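Local structure of fluoroacetyl-CoA thioesterase FlK (3KVU) at the interface of chains A and B. The protein hydrolyses fluoroacetyl-CoA to fluoroacetate and CoA, protecting citrate synthase from the toxic thioester and so conferring fluoroacetate resistance. Coordinates in Å, arbitrary orientation; residue numbers count along the deposited sequence, not the author numbering. Chains: chain A/B, Fluoroacetyl-CoA thioesterase FlK.

Contact 1: the interface of chains A and B. Residues chain A 50, 54, 67-68, 120; chain B 33, 36-37.
B:Phe36 points the end of its ring at A:Val54 and A:Arg120, beside the substrate site of this hot-dog-fold thioesterase dimer. Apolar packing joins A:Val54 to B:Phe36 and A:Leu68 to B:Pro37. A:Val54, on helix 42-57, has CG1 anti to the backbone N (chi1 177°), and both its methyls touch the ring tip: CG2 lies 3.9 Å and CG1 4.0 Å from B:Phe36 CZ. On chain B, B:Phe33 backs this ring, its CD2 lying over the rim of one B:Phe36 face while B:Phe36 CE2 sits in plane at the edge of the B:Phe33 ring. Farther along the loop, A:Leu68 touches B:Pro37 with one branch, CD2 resting 3.6 Å from CG and equally near CD of the pyrrolidine.

The polar side belongs to A:Arg120. Its terminal NH2 meets the B:Phe36 rim in the ring plane, 3.3 Å from CE1, with guanidinium and ring turned 56° apart; this is an edge approach, not a stack over the face. A bend at chi3 (54°) turns the guanidinium towards A:Ser67, where NE and NH2 both hydrogen-bond to the hydroxyl OG, NE at 3.0 Å, with OG close to the guanidinium plane. The side-on grip fixes the group's rotation. A:Val54 CG2 and the A:Leu68 carbonyl carbon cover opposite faces near the rim, sandwiching the guanidinium of a residue that takes part in substrate binding.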
# COMPACT_ATOMS: atom_id res chain seq x y z
N GLU A 50 -0.77 -7.64 -3.58
CA GLU A 50 -2.15 -7.76 -4.10
C GLU A 50 -2.33 -8.32 -5.53
O GLU A 50 -3.14 -9.23 -5.73
CB GLU A 50 -2.85 -6.40 -3.99
CG GLU A 50 -2.63 -5.83 -2.66
CD GLU A 50 -3.45 -4.63 -2.38
OE1 GLU A 50 -3.79 -3.90 -3.36
OE2 GLU A 50 -3.73 -4.42 -1.15
N VAL A 54 -4.59 -11.68 -6.63
CA VAL A 54 -5.52 -11.57 -7.77
C VAL A 54 -5.24 -12.53 -8.99
O VAL A 54 -6.06 -13.39 -9.26
CB VAL A 54 -5.61 -10.12 -8.27
CG1 VAL A 54 -6.49 -10.01 -9.47
CG2 VAL A 54 -6.16 -9.21 -7.18
N SER A 67 -12.88 -9.33 -6.96
CA SER A 67 -12.48 -9.19 -5.55
C SER A 67 -11.80 -7.85 -5.23
O SER A 67 -11.29 -7.10 -6.12
CB SER A 67 -11.51 -10.27 -5.13
OG SER A 67 -10.26 -9.82 -5.62
N LEU A 68 -11.79 -7.57 -3.95
CA LEU A 68 -11.19 -6.33 -3.39
C LEU A 68 -10.30 -6.74 -2.20
O LEU A 68 -10.62 -7.66 -1.48
CB LEU A 68 -12.32 -5.36 -2.94
CG LEU A 68 -13.36 -4.91 -4.01
CD1 LEU A 68 -14.45 -4.04 -3.45
CD2 LEU A 68 -12.77 -4.22 -5.26
N ARG A 120 -8.46 -10.82 0.97
CA ARG A 120 -9.34 -10.31 -0.08
C ARG A 120 -10.78 -10.79 0.10
O ARG A 120 -11.03 -11.77 0.79
CB ARG A 120 -8.86 -10.54 -1.54
CG ARG A 120 -7.38 -10.40 -1.75
CD ARG A 120 -7.01 -10.52 -3.20
NE ARG A 120 -7.73 -9.62 -4.10
CZ ARG A 120 -7.53 -8.31 -4.24
NH1 ARG A 120 -6.59 -7.65 -3.54
NH2 ARG A 120 -8.24 -7.62 -5.13
N PHE B 33 -6.15 -5.57 -13.16
CA PHE B 33 -6.59 -4.42 -12.38
C PHE B 33 -7.36 -3.53 -13.30
O PHE B 33 -8.08 -2.69 -12.82
CB PHE B 33 -5.40 -3.59 -11.82
CG PHE B 33 -4.77 -4.14 -10.57
CD1 PHE B 33 -3.44 -3.84 -10.27
CD2 PHE B 33 -5.46 -4.94 -9.70
CE1 PHE B 33 -2.82 -4.33 -9.13
CE2 PHE B 33 -4.85 -5.45 -8.54
CZ PHE B 33 -3.52 -5.13 -8.26
N PHE B 36 -11.20 -3.43 -12.41
CA PHE B 36 -11.67 -3.28 -11.07
C PHE B 36 -12.76 -2.18 -10.87
O PHE B 36 -12.94 -1.32 -11.68
CB PHE B 36 -10.44 -3.12 -10.12
CG PHE B 36 -9.87 -4.41 -9.64
CD1 PHE B 36 -9.71 -4.64 -8.28
CD2 PHE B 36 -9.46 -5.39 -10.53
CE1 PHE B 36 -9.17 -5.82 -7.79
CE2 PHE B 36 -8.92 -6.57 -10.07
CZ PHE B 36 -8.79 -6.81 -8.68
N PRO B 37 -13.47 -2.22 -9.74
CA PRO B 37 -14.32 -1.07 -9.38
C PRO B 37 -13.45 0.22 -9.33
O PRO B 37 -12.30 0.19 -8.81
CB PRO B 37 -14.84 -1.43 -8.00
CG PRO B 37 -14.77 -2.87 -7.93
CD PRO B 37 -13.51 -3.24 -8.69

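Contact 2: the interface of chains A and B. Residues chain A 26-27; chain B 15, 40, 44-45, 47-48, 51.
A:Tyr27 lays one face of its ring against helix 42-57 of chain B and reaches across that helix with its hydroxyl. Over this face stands the six-membered part of the B:Trp51 indole, displaced towards the rim, with CZ3 3.6 Å from A:Tyr27 CD1. The indole reaches the ring because B:Trp51 CG is anti to the backbone N (chi1 -178°). On the same side the helix backbone comes close where B:Gly47 has no side chain, its carbonyl carbon C 3.5 Å from A:Tyr27 CE2, and B:Leu48 CB approaches the phenol end.

B:Phe15, from strand 12-16, instead meets an edge: A:Tyr27 CE1 points at the B:Phe15 face, 3.7 Å from CE2, with the planes 76° apart. At the tip of the tyrosine, OH donates a 2.8 Å hydrogen bond to B:Phe44 O. The donor stands well above that carbonyl plane, at a C=O...donor angle of 110°, while B:Phe44 O itself lies in the plane of the tyrosine ring. B:Phe40 CZ flanks the same hydroxyl.

A:Leu26 splits its branches: CD1 touches the B:Phe44 ring, 3.5 Å from CE1, and CD2 rests 3.6 Å from B:Gly47 CA. The A:Leu26 and B:Phe44 side chains cross obliquely. Tyrosine and leucine thus anchor chain A on the helix of chain B that supplies much of the substrate-binding segment, probably steadying it in the homodimer.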
# COMPACT_ATOMS: atom_id res chain seq x y z
N LEU A 26 3.89 7.69 -6.51
CA LEU A 26 2.70 7.28 -5.79
C LEU A 26 1.88 8.51 -5.53
O LEU A 26 0.66 8.55 -5.79
CB LEU A 26 3.03 6.63 -4.49
CG LEU A 26 1.81 5.87 -3.96
CD1 LEU A 26 1.38 4.76 -4.93
CD2 LEU A 26 2.13 5.33 -2.70
N TYR A 27 2.54 9.54 -5.03
CA TYR A 27 1.83 10.78 -4.84
C TYR A 27 2.57 11.95 -5.40
O TYR A 27 3.28 12.65 -4.68
CB TYR A 27 1.54 10.97 -3.38
CG TYR A 27 0.25 10.28 -2.95
CD1 TYR A 27 -1.00 10.93 -3.07
CD2 TYR A 27 0.29 9.00 -2.42
CE1 TYR A 27 -2.18 10.30 -2.61
CE2 TYR A 27 -0.85 8.37 -1.99
CZ TYR A 27 -2.09 9.03 -2.08
OH TYR A 27 -3.19 8.34 -1.68
N PHE B 15 -7.53 14.51 2.16
CA PHE B 15 -7.23 14.33 0.75
C PHE B 15 -8.48 14.06 -0.03
O PHE B 15 -9.13 13.08 0.21
CB PHE B 15 -6.23 13.16 0.54
CG PHE B 15 -5.80 12.96 -0.88
CD1 PHE B 15 -5.10 13.94 -1.56
CD2 PHE B 15 -6.12 11.78 -1.57
CE1 PHE B 15 -4.71 13.76 -2.86
CE2 PHE B 15 -5.69 11.57 -2.90
CZ PHE B 15 -5.01 12.58 -3.55
N PHE B 40 -10.92 3.81 -4.60
CA PHE B 40 -9.59 4.21 -4.11
C PHE B 40 -8.74 2.99 -3.74
O PHE B 40 -9.10 2.21 -2.85
CB PHE B 40 -9.83 5.11 -2.92
CG PHE B 40 -8.59 5.86 -2.41
CD1 PHE B 40 -8.32 5.86 -1.06
CD2 PHE B 40 -7.77 6.61 -3.26
CE1 PHE B 40 -7.22 6.60 -0.54
CE2 PHE B 40 -6.67 7.34 -2.73
CZ PHE B 40 -6.42 7.31 -1.39
N PHE B 44 -2.72 3.25 -2.79
CA PHE B 44 -2.89 4.64 -2.50
C PHE B 44 -3.34 4.95 -1.08
O PHE B 44 -2.78 5.83 -0.43
CB PHE B 44 -3.82 5.24 -3.52
CG PHE B 44 -3.26 5.29 -4.89
CD1 PHE B 44 -2.02 5.86 -5.13
CD2 PHE B 44 -4.00 4.83 -5.96
CE1 PHE B 44 -1.54 5.96 -6.45
CE2 PHE B 44 -3.52 4.92 -7.28
CZ PHE B 44 -2.28 5.45 -7.52
N MET B 45 -4.29 4.21 -0.53
CA MET B 45 -4.67 4.43 0.85
C MET B 45 -3.45 4.28 1.77
O MET B 45 -3.32 5.00 2.74
CB MET B 45 -5.68 3.44 1.33
CG MET B 45 -6.51 4.02 2.43
SD MET B 45 -7.51 2.82 3.26
CE MET B 45 -6.20 1.61 3.56
N GLY B 47 -0.31 4.82 0.72
CA GLY B 47 0.51 5.93 0.46
C GLY B 47 0.04 7.15 1.21
O GLY B 47 0.88 7.97 1.64
N LEU B 48 -1.27 7.27 1.40
CA LEU B 48 -1.83 8.46 2.02
C LEU B 48 -1.59 8.44 3.47
O LEU B 48 -1.24 9.45 4.08
CB LEU B 48 -3.33 8.69 1.69
CG LEU B 48 -4.02 9.93 2.26
CD1 LEU B 48 -3.62 11.07 1.37
CD2 LEU B 48 -5.45 9.74 2.10
N TRP B 51 1.88 9.22 3.97
CA TRP B 51 2.01 10.61 3.72
C TRP B 51 1.69 11.46 4.94
O TRP B 51 2.38 12.43 5.25
CB TRP B 51 1.19 11.02 2.46
CG TRP B 51 1.28 12.43 2.05
CD1 TRP B 51 2.13 13.36 2.52
CD2 TRP B 51 0.47 13.09 1.05
NE1 TRP B 51 1.91 14.56 1.88
CE2 TRP B 51 0.88 14.42 1.00
CE3 TRP B 51 -0.58 12.68 0.24
CZ2 TRP B 51 0.29 15.36 0.13
CZ3 TRP B 51 -1.17 13.61 -0.61
CH2 TRP B 51 -0.73 14.93 -0.66

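Contact 3: the interface of chains A and B. Residues chain A 70-72; chain B 42, 72-76.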
# COMPACT_ATOMS: atom_id res chain seq x y z
N THR A 70 -9.10 -6.35 1.60
CA THR A 70 -9.81 -5.92 2.73
C THR A 70 -8.86 -5.71 3.87
O THR A 70 -9.20 -4.96 4.76
CB THR A 70 -10.91 -6.90 3.06
OG1 THR A 70 -10.37 -8.21 2.96
CG2 THR A 70 -12.01 -6.83 2.00
N ALA A 71 -7.64 -6.30 3.82
CA ALA A 71 -6.60 -6.06 4.85
C ALA A 71 -5.24 -6.23 4.22
O ALA A 71 -5.08 -7.07 3.33
CB ALA A 71 -6.78 -6.99 6.07
N ILE A 72 -4.25 -5.42 4.63
CA ILE A 72 -2.84 -5.62 4.26
C ILE A 72 -1.94 -5.48 5.49
O ILE A 72 -2.15 -4.58 6.30
CB ILE A 72 -2.38 -4.76 3.04
CG1 ILE A 72 -0.95 -5.17 2.63
CG2 ILE A 72 -2.56 -3.21 3.23
CD1 ILE A 72 -0.89 -6.38 1.61
N SER B 42 -6.21 0.17 -2.43
CA SER B 42 -5.54 -0.05 -1.17
C SER B 42 -4.02 0.49 -1.15
O SER B 42 -3.60 1.10 -0.19
CB SER B 42 -5.75 -1.53 -0.70
OG SER B 42 -4.70 -2.05 0.15
N ILE B 72 3.24 -1.57 7.56
CA ILE B 72 1.87 -1.01 7.29
C ILE B 72 0.95 -2.18 7.55
O ILE B 72 1.17 -3.31 7.04
CB ILE B 72 1.73 -0.46 5.85
CG1 ILE B 72 0.41 0.39 5.64
CG2 ILE B 72 1.78 -1.60 4.82
CD1 ILE B 72 0.37 1.73 6.40
N CYS B 73 0.05 -2.02 8.51
CA CYS B 73 -0.90 -3.03 8.79
C CYS B 73 -2.30 -2.42 8.96
O CYS B 73 -2.59 -1.98 10.06
CB CYS B 73 -0.52 -3.60 10.10
SG CYS B 73 -1.43 -5.07 10.44
N VAL B 74 -3.10 -2.29 7.89
CA VAL B 74 -4.41 -1.58 7.91
C VAL B 74 -5.54 -2.47 7.28
O VAL B 74 -5.25 -3.40 6.45
CB VAL B 74 -4.36 -0.26 7.11
CG1 VAL B 74 -3.33 0.69 7.65
CG2 VAL B 74 -4.02 -0.54 5.77
N THR B 75 -6.78 -2.30 7.74
CA THR B 75 -7.92 -2.92 7.07
C THR B 75 -8.43 -1.92 6.12
O THR B 75 -8.10 -0.73 6.19
CB THR B 75 -9.04 -3.10 7.98
OG1 THR B 75 -9.24 -1.86 8.63
CG2 THR B 75 -8.78 -4.25 8.98
N HIS B 76 -9.30 -2.38 5.24
CA HIS B 76 -9.88 -1.51 4.28
C HIS B 76 -11.35 -1.95 4.17
O HIS B 76 -11.68 -3.01 3.58
CB HIS B 76 -9.07 -1.59 2.97
CG HIS B 76 -9.39 -0.49 2.03
ND1 HIS B 76 -8.68 -0.27 0.87
CD2 HIS B 76 -10.35 0.48 2.08
CE1 HIS B 76 -9.19 0.79 0.24
NE2 HIS B 76 -10.18 1.28 0.97
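Strand 65-75 of chain A pairs antiparallel with strand 65-75 of chain B, A:Ile72 opposite B:Val74 and A:Ala71 opposite B:Thr75, with the pairing running on to B:His76 just beyond the strand. The start of helix 42-57 of chain B, at B:Ser42, lies against one side of the pair. A:Ile72 and B:Val74 exchange two backbone hydrogen bonds: A:Ile72 N to B:Val74 O at 2.9 Å, and B:Val74 N to A:Ile72 O at 2.9 Å. A further hydrogen bond runs from B:His76 N to A:Thr70 O at 2.6 Å, with the donor lifted out of the carbonyl plane.

Side chains add a small packing contact towards the helix. In A:Ile72 the longer branch, CG1, is anti to the backbone N (chi1 -174°), leaving the CG2 methyl wedged between N and the carbonyl carbon; that methyl reaches B:Val74 CG2 at 4.0 Å and B:Ser42 OG at 3.9 Å. B:Ser42 is an engineered residue, threonine in the natural enzyme.

B:His76 has CG anti to its N (chi1 -166°), which swings the imidazole towards helix 42-57, where B:Ser42 CB lies in plane at its edge, 3.6 Å from ND1. The paired strands join the two subunits through their sheets, and the bond to A:Thr70 O ties the backbone of the active-site histidine of one subunit to the other.

Contact 4: the interface of chains A and B. Residues chain A 46, 50, 72; chain B 42-43, 46, 74.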
# COMPACT_ATOMS: atom_id res chain seq x y z
N VAL A 46 2.78 -3.00 -1.89
CA VAL A 46 1.43 -3.44 -1.59
C VAL A 46 0.61 -3.82 -2.86
O VAL A 46 -0.01 -4.87 -2.88
CB VAL A 46 0.66 -2.36 -0.68
CG1 VAL A 46 -0.86 -2.55 -0.73
CG2 VAL A 46 1.09 -2.46 0.75
N GLU A 50 -0.77 -7.64 -3.58
CA GLU A 50 -2.15 -7.76 -4.10
C GLU A 50 -2.33 -8.32 -5.53
O GLU A 50 -3.14 -9.23 -5.73
CB GLU A 50 -2.85 -6.40 -3.99
CG GLU A 50 -2.63 -5.83 -2.66
CD GLU A 50 -3.45 -4.63 -2.38
OE1 GLU A 50 -3.79 -3.90 -3.36
OE2 GLU A 50 -3.73 -4.42 -1.15
N ILE A 72 -4.25 -5.42 4.63
CA ILE A 72 -2.84 -5.62 4.26
C ILE A 72 -1.94 -5.48 5.49
O ILE A 72 -2.15 -4.58 6.30
CB ILE A 72 -2.38 -4.76 3.04
CG1 ILE A 72 -0.95 -5.17 2.63
CG2 ILE A 72 -2.56 -3.21 3.23
CD1 ILE A 72 -0.89 -6.38 1.61
N SER B 42 -6.21 0.17 -2.43
CA SER B 42 -5.54 -0.05 -1.17
C SER B 42 -4.02 0.49 -1.15
O SER B 42 -3.60 1.10 -0.19
CB SER B 42 -5.75 -1.53 -0.70
OG SER B 42 -4.70 -2.05 0.15
N GLY B 43 -3.29 0.35 -2.25
CA GLY B 43 -1.96 0.99 -2.43
C GLY B 43 -1.82 2.49 -2.19
O GLY B 43 -0.85 2.95 -1.56
N VAL B 46 -2.59 3.30 1.45
CA VAL B 46 -1.32 3.14 2.12
C VAL B 46 -0.47 4.35 1.95
O VAL B 46 -0.00 4.86 2.93
CB VAL B 46 -0.60 1.89 1.66
CG1 VAL B 46 0.89 1.85 2.25
CG2 VAL B 46 -1.38 0.71 2.23
N VAL B 74 -3.10 -2.29 7.89
CA VAL B 74 -4.41 -1.58 7.91
C VAL B 74 -5.54 -2.47 7.28
O VAL B 74 -5.25 -3.40 6.45
CB VAL B 74 -4.36 -0.26 7.11
CG1 VAL B 74 -3.33 0.69 7.65
CG2 VAL B 74 -4.02 -0.54 5.77
O HOH W 1 -3.86 -1.69 -4.38
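A:Glu50 and the engineered B:Ser42, both active-site residues, meet across the dimer in a direct hydrogen bond: the serine hydroxyl OG donates at 2.9 Å to the glutamate carboxylate OE2, which accepts on its syn lone pair, the side of OE1. The serine OG is roughly anti to the backbone N (chi1 154°), pointing at chain A. A:Glu50 reaches out from helix 42-57 with an extended chain (chi2 -170°), which carries the carboxylate over to the first turn of the same helix in chain B.

A water may add a second polar route. Water 1 lies 3.0 Å from B:Gly43 N, in a nearly straight hydrogen bond, and also beside A:Glu50 OE1, although that separation is modelled too short to be trusted. The carboxylate thus faces the N-terminal end of helix 42-57 of chain B.

Packing contacts are looser and flank the polar pair. A:Ile72, strand-paired with B:Val74, brings its CG2 methyl to 4.2 Å from B:Val46 CG2. A:Val46 offers its CG1 branch to the helix start of chain B, with this methyl 4.0 Å from B:Ser42 OG and 4.1 Å from B:Gly43 CA.

Contacts 3 and 4 nearly coincide, their C-alpha centres about 5 Å apart, and share A:Ile72, B:Ser42 and B:Val74, so strand pairing and the active-site contact between subunits form one core. Contact 1, about 11 Å from contact 4, is joined to it by A:Glu50, while contact 2 lies about 10 Å from contact 4. Contacts 1 and 2 are about 17 Å apart. Helix 42-57 takes part in all four, from chain A, chain B or both. Two-fold symmetry repeats each contact with the chains exchanged, so the homodimer builds two active sites, each using residues of both subunits.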